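Local structure of outer membrane associated protein (6U83) at residues A[80-85]-A[162-167]; A[87-92]-A[166-171]. The protein may act as a porin in the outer membrane; its OmpA-like domain, the part described here, holds a D-alanine and probably binds peptidoglycan in the periplasm. All coordinates share one frame; numbering follows the deposited sequence.

Contact 1: residues A[80-85]-A[162-167]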
loop_
_atom_site.group_PDB
_atom_site.type_symbol
_atom_site.label_atom_id
_atom_site.label_comp_id
_atom_site.label_asym_id
_atom_site.label_seq_id
_atom_site.Cartn_x
_atom_site.Cartn_y
_atom_site.Cartn_z
ATOM N N ALA A 80 -9.583 -0.652 -1.881
ATOM C CA ALA A 80 -10.841 -1.251 -1.454
ATOM C C ALA A 80 -10.657 -2.705 -1.053
ATOM O O ALA A 80 -11.211 -3.153 -0.045
ATOM C CB ALA A 80 -11.872 -1.145 -2.577
ATOM N N SER A 81 -9.893 -3.464 -1.841
ATOM C CA SER A 81 -9.636 -4.856 -1.490
ATOM C C SER A 81 -8.745 -4.959 -0.264
ATOM O O SER A 81 -8.926 -5.849 0.574
ATOM C CB SER A 81 -8.993 -5.581 -2.664
ATOM O OG SER A 81 -9.941 -5.779 -3.692
ATOM N N PHE A 82 -7.758 -4.073 -0.165
ATOM C CA PHE A 82 -6.927 -4.003 1.029
ATOM C C PHE A 82 -7.780 -3.799 2.270
ATOM O O PHE A 82 -7.609 -4.488 3.279
ATOM C CB PHE A 82 -5.928 -2.861 0.860
ATOM C CG PHE A 82 -4.832 -2.855 1.865
ATOM C CD1 PHE A 82 -3.879 -3.848 1.866
ATOM C CD2 PHE A 82 -4.730 -1.835 2.780
ATOM C CE1 PHE A 82 -2.861 -3.833 2.766
ATOM C CE2 PHE A 82 -3.712 -1.820 3.679
ATOM C CZ PHE A 82 -2.775 -2.822 3.674
ATOM N N VAL A 83 -8.722 -2.852 2.207
ATOM C CA VAL A 83 -9.567 -2.554 3.359
ATOM C C VAL A 83 -10.485 -3.731 3.671
ATOM O O VAL A 83 -10.709 -4.068 4.843
ATOM C CB VAL A 83 -10.361 -1.259 3.106
ATOM C CG1 VAL A 83 -11.412 -1.049 4.180
ATOM C CG2 VAL A 83 -9.413 -0.067 3.035
ATOM N N ASN A 84 -11.026 -4.374 2.629
ATOM C CA ASN A 84 -11.903 -5.529 2.807
ATOM C C ASN A 84 -11.209 -6.643 3.584
ATOM O O ASN A 84 -11.849 -7.359 4.367
ATOM C CB ASN A 84 -12.365 -6.039 1.436
ATOM C CG ASN A 84 -13.815 -6.492 1.430
ATOM O OD1 ASN A 84 -14.727 -5.683 1.242
ATOM N ND2 ASN A 84 -14.037 -7.790 1.624
ATOM N N PHE A 85 -9.900 -6.793 3.391
ATOM C CA PHE A 85 -9.134 -7.774 4.148
ATOM C C PHE A 85 -8.955 -7.333 5.597
ATOM O O PHE A 85 -9.068 -8.150 6.521
ATOM C CB PHE A 85 -7.788 -7.975 3.460
ATOM C CG PHE A 85 -6.854 -8.904 4.180
ATOM C CD1 PHE A 85 -7.065 -10.265 4.166
ATOM C CD2 PHE A 85 -5.731 -8.414 4.815
ATOM C CE1 PHE A 85 -6.193 -11.119 4.797
ATOM C CE2 PHE A 85 -4.858 -9.264 5.453
ATOM C CZ PHE A 85 -5.089 -10.619 5.442
ATOM N N VAL A 162 2.352 5.093 -2.370
ATOM C CA VAL A 162 2.000 4.804 -0.989
ATOM C C VAL A 162 2.105 3.302 -0.779
ATOM O O VAL A 162 1.684 2.519 -1.636
ATOM C CB VAL A 162 0.578 5.299 -0.655
ATOM C CG1 VAL A 162 0.030 4.565 0.539
ATOM C CG2 VAL A 162 0.601 6.760 -0.356
ATOM N N GLU A 163 2.670 2.895 0.352
ATOM C CA GLU A 163 2.838 1.488 0.687
ATOM C C GLU A 163 2.241 1.184 2.052
ATOM O O GLU A 163 2.240 2.032 2.952
ATOM C CB GLU A 163 4.308 1.082 0.731
ATOM C CG GLU A 163 5.082 1.315 -0.533
ATOM C CD GLU A 163 6.471 0.740 -0.414
ATOM O OE1 GLU A 163 6.854 0.350 0.721
ATOM O OE2 GLU A 163 7.172 0.670 -1.446
ATOM N N ALA A 164 1.780 -0.057 2.208
ATOM C CA ALA A 164 1.318 -0.570 3.491
ATOM C C ALA A 164 1.321 -2.090 3.433
ATOM O O ALA A 164 1.157 -2.675 2.358
ATOM C CB ALA A 164 -0.083 -0.063 3.832
ATOM N N SER A 165 1.499 -2.719 4.597
ATOM C CA SER A 165 1.421 -4.165 4.704
ATOM C C SER A 165 0.835 -4.544 6.057
ATOM O O SER A 165 1.182 -3.953 7.078
ATOM C CB SER A 165 2.799 -4.812 4.510
ATOM O OG SER A 165 3.768 -4.248 5.373
ATOM N N VAL A 166 -0.056 -5.536 6.051
ATOM C CA VAL A 166 -0.649 -6.085 7.266
ATOM C C VAL A 166 -0.602 -7.608 7.194
ATOM O O VAL A 166 -0.548 -8.194 6.111
ATOM C CB VAL A 166 -2.096 -5.583 7.463
ATOM C CG1 VAL A 166 -2.106 -4.085 7.738
ATOM C CG2 VAL A 166 -2.924 -5.884 6.242
ATOM N N SER A 167 -0.618 -8.250 8.357
ATOM C CA SER A 167 -0.551 -9.698 8.449
ATOM C C SER A 167 -1.663 -10.214 9.342
ATOM O O SER A 167 -2.142 -9.524 10.240
ATOM C CB SER A 167 0.795 -10.175 9.002
ATOM O OG SER A 167 1.843 -9.729 8.171
#
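Phe82 and Phe85 of helix 73-89 pack onto Ala164 and Val166 of strand 161-172, a helix-on-sheet layer in the alpha/beta core of the OmpA-like domain. The segment axes run roughly parallel, 26° apart and 10.4 Å at closest approach, and the two rings bridge that gap. Phe82 holds CG anti to the backbone N (chi1 -168°), which carries the root of the ring out toward the strand. Its CZ comes to 3.9 Å from Ala164 CB and, slightly farther along the strand, to 4.0 Å from Val166 CG2. Phe82 and Val166 thus meet tip to tip, with the ring oblique to both partners, whereas Phe85 and Val166 slide past each other in opposite directions. The side chains that meet are all apolar and buried. Around them, Val58 and Val94 on the flanking strands and Met128 of helix 110-130 also touch Phe82, and Pro29 and Val56 touch Phe85. The other face of the strand is loose and open to solvent: Ser165 and Ser167 turn their CB atoms away from the helix, and Ser167 OG is hydrogen-bonded to Thr57 OG1 instead. Glu163, partly exposed, pairs its OE2 with Arg161 in a salt bridge. Val166 CG2, which sits between the backbone N and the carbonyl carbon, lies in the plane of the Phe85 ring at its edge, 4.0 Å from CE2.

Contact 2: residues A[87-92]-A[166-171]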
loop_
_atom_site.group_PDB
_atom_site.type_symbol
_atom_site.label_atom_id
_atom_site.label_comp_id
_atom_site.label_asym_id
_atom_site.label_seq_id
_atom_site.Cartn_x
_atom_site.Cartn_y
_atom_site.Cartn_z
ATOM N N LYS A 87 -10.969 -5.380 7.353
ATOM C CA LYS A 87 -12.234 -5.531 8.069
ATOM C C LYS A 87 -12.565 -6.997 8.328
ATOM O O LYS A 87 -13.211 -7.321 9.330
ATOM C CB LYS A 87 -13.371 -4.860 7.297
ATOM C CG LYS A 87 -13.289 -3.339 7.235
ATOM C CD LYS A 87 -14.603 -2.709 6.744
ATOM C CE LYS A 87 -14.888 -3.021 5.280
ATOM N NZ LYS A 87 -16.234 -2.535 4.855
ATOM N N ASP A 88 -12.134 -7.894 7.444
ATOM C CA ASP A 88 -12.432 -9.306 7.643
ATOM C C ASP A 88 -11.457 -9.953 8.611
ATOM O O ASP A 88 -11.849 -10.814 9.404
ATOM C CB ASP A 88 -12.425 -10.046 6.308
ATOM C CG ASP A 88 -13.765 -9.974 5.602
ATOM O OD1 ASP A 88 -14.804 -10.082 6.291
ATOM O OD2 ASP A 88 -13.779 -9.803 4.362
ATOM N N SER A 89 -10.190 -9.555 8.567
ATOM C CA SER A 89 -9.203 -10.096 9.490
ATOM C C SER A 89 -9.294 -9.485 10.878
ATOM O O SER A 89 -8.544 -9.900 11.768
ATOM C CB SER A 89 -7.798 -9.890 8.932
ATOM O OG SER A 89 -7.668 -10.541 7.681
ATOM N N ASN A 90 -10.193 -8.523 11.080
ATOM C CA ASN A 90 -10.290 -7.788 12.337
ATOM C C ASN A 90 -8.920 -7.243 12.748
ATOM O O ASN A 90 -8.524 -7.293 13.916
ATOM C CB ASN A 90 -10.909 -8.664 13.427
ATOM C CG ASN A 90 -12.239 -9.267 12.996
ATOM O OD1 ASN A 90 -12.301 -10.415 12.546
ATOM N ND2 ASN A 90 -13.306 -8.483 13.109
ATOM N N ILE A 91 -8.188 -6.719 11.761
ATOM C CA ILE A 91 -6.849 -6.196 11.999
ATOM C C ILE A 91 -6.934 -4.876 12.751
ATOM O O ILE A 91 -7.816 -4.040 12.502
ATOM C CB ILE A 91 -6.090 -6.062 10.666
ATOM C CG1 ILE A 91 -5.586 -7.442 10.217
ATOM C CG2 ILE A 91 -4.942 -5.058 10.759
ATOM C CD1 ILE A 91 -4.884 -7.439 8.884
ATOM N N SER A 92 -6.003 -4.685 13.687
ATOM C CA SER A 92 -6.063 -3.570 14.626
ATOM C C SER A 92 -5.749 -2.237 13.953
ATOM O O SER A 92 -6.565 -1.308 13.983
ATOM C CB SER A 92 -5.098 -3.838 15.783
ATOM O OG SER A 92 -3.937 -4.499 15.298
ATOM N N VAL A 166 -0.056 -5.536 6.051
ATOM C CA VAL A 166 -0.649 -6.085 7.266
ATOM C C VAL A 166 -0.602 -7.608 7.194
ATOM O O VAL A 166 -0.548 -8.194 6.111
ATOM C CB VAL A 166 -2.096 -5.583 7.463
ATOM C CG1 VAL A 166 -2.106 -4.085 7.738
ATOM C CG2 VAL A 166 -2.924 -5.884 6.242
ATOM N N SER A 167 -0.618 -8.250 8.357
ATOM C CA SER A 167 -0.551 -9.698 8.449
ATOM C C SER A 167 -1.663 -10.214 9.342
ATOM O O SER A 167 -2.142 -9.524 10.240
ATOM C CB SER A 167 0.795 -10.175 9.002
ATOM O OG SER A 167 1.843 -9.729 8.171
ATOM N N ALA A 168 -2.060 -11.439 9.091
ATOM C CA ALA A 168 -3.099 -12.054 9.894
ATOM C C ALA A 168 -3.075 -13.545 9.622
ATOM O O ALA A 168 -2.626 -13.969 8.551
ATOM C CB ALA A 168 -4.470 -11.460 9.568
ATOM N N PRO A 169 -3.514 -14.372 10.562
ATOM C CA PRO A 169 -3.617 -15.805 10.281
ATOM C C PRO A 169 -4.590 -16.070 9.136
ATOM O O PRO A 169 -5.491 -15.274 8.857
ATOM C CB PRO A 169 -4.121 -16.388 11.605
ATOM C CG PRO A 169 -3.675 -15.389 12.653
ATOM C CD PRO A 169 -3.782 -14.057 11.979
ATOM N N LEU A 170 -4.386 -17.196 8.453
ATOM C CA LEU A 170 -5.297 -17.581 7.385
ATOM C C LEU A 170 -6.599 -18.095 7.976
ATOM O O LEU A 170 -6.595 -18.897 8.915
ATOM C CB LEU A 170 -4.664 -18.642 6.489
ATOM C CG LEU A 170 -3.896 -18.062 5.306
ATOM C CD1 LEU A 170 -3.195 -19.152 4.533
ATOM C CD2 LEU A 170 -4.850 -17.286 4.411
ATOM N N LYS A 171 -7.711 -17.624 7.424
ATOM C CA LYS A 171 -9.027 -17.938 7.961
ATOM C C LYS A 171 -9.506 -19.298 7.464
ATOM O O LYS A 171 -9.323 -19.647 6.295
ATOM C CB LYS A 171 -10.024 -16.846 7.559
ATOM C CG LYS A 171 -9.583 -15.419 7.900
ATOM C CD LYS A 171 -9.685 -15.138 9.394
ATOM C CE LYS A 171 -8.989 -13.835 9.770
ATOM N NZ LYS A 171 -9.181 -13.485 11.209
#
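Ile91 meets Val166 through an extended side chain: CG1 is anti to the carbonyl carbon (chi1 -78°) and CD1 continues anti to CA (chi2 177°). The two side chains cross obliquely, with Ile91 CD1 3.6 Å from Val166 CB. The same methyl lies 3.7 Å from Ser167 O, so it covers both a side chain and the strand backbone. Ser89 CB packs directly against Ala168 CB at 3.7 Å, two small side chains where the CA atoms of the segments come nearest. The Ser89 hydroxyl itself turns back to the helix, where OG is hydrogen-bonded to Phe85 O. Lys171, whose chain bends at CD, also reaches this turn, with CE 3.8 Å from Ser89 CA. Its NZ stands 3.7 Å from Ser89 O, a long approach that could still give a mild electrostatic attraction at the C-terminal end of the helix. Asn90 is the first residue to leave the helical path, with positive phi (51°), and Ile91 just beyond it points to the strand. The C-terminal end of helix 73-89 and its exit loop thus pack on the end of the OmpA-like domain's sheet, where strand 161-172 is backbone-bonded through Val166 and Ala168 to strand 55-63 and through Lys171 to strand 26-27.

In the fold
Contacts 1 and 2 are successive parts of one interface, their centres 10 Å apart: contact 1 lies on helix 73-89, contact 2 on its C-terminal end and the loop after it, both against strand 161-172. Along the chain the order is 80-85, 87-92, then 162-167 and 166-171, the last two sharing Val166 and Ser167. Helix and strand advance in the same sense, from the buried middle of the domain to its partly exposed end. Phe85 CE2 links the two, 3.9 Å from Ile91 CD1. Strand 161-172 lies antiparallel between strands 55-63 and 94-98, which helix 73-89 connects; the contacts therefore pack this late strand against the helix joining its neighbours, across more than 70 residues.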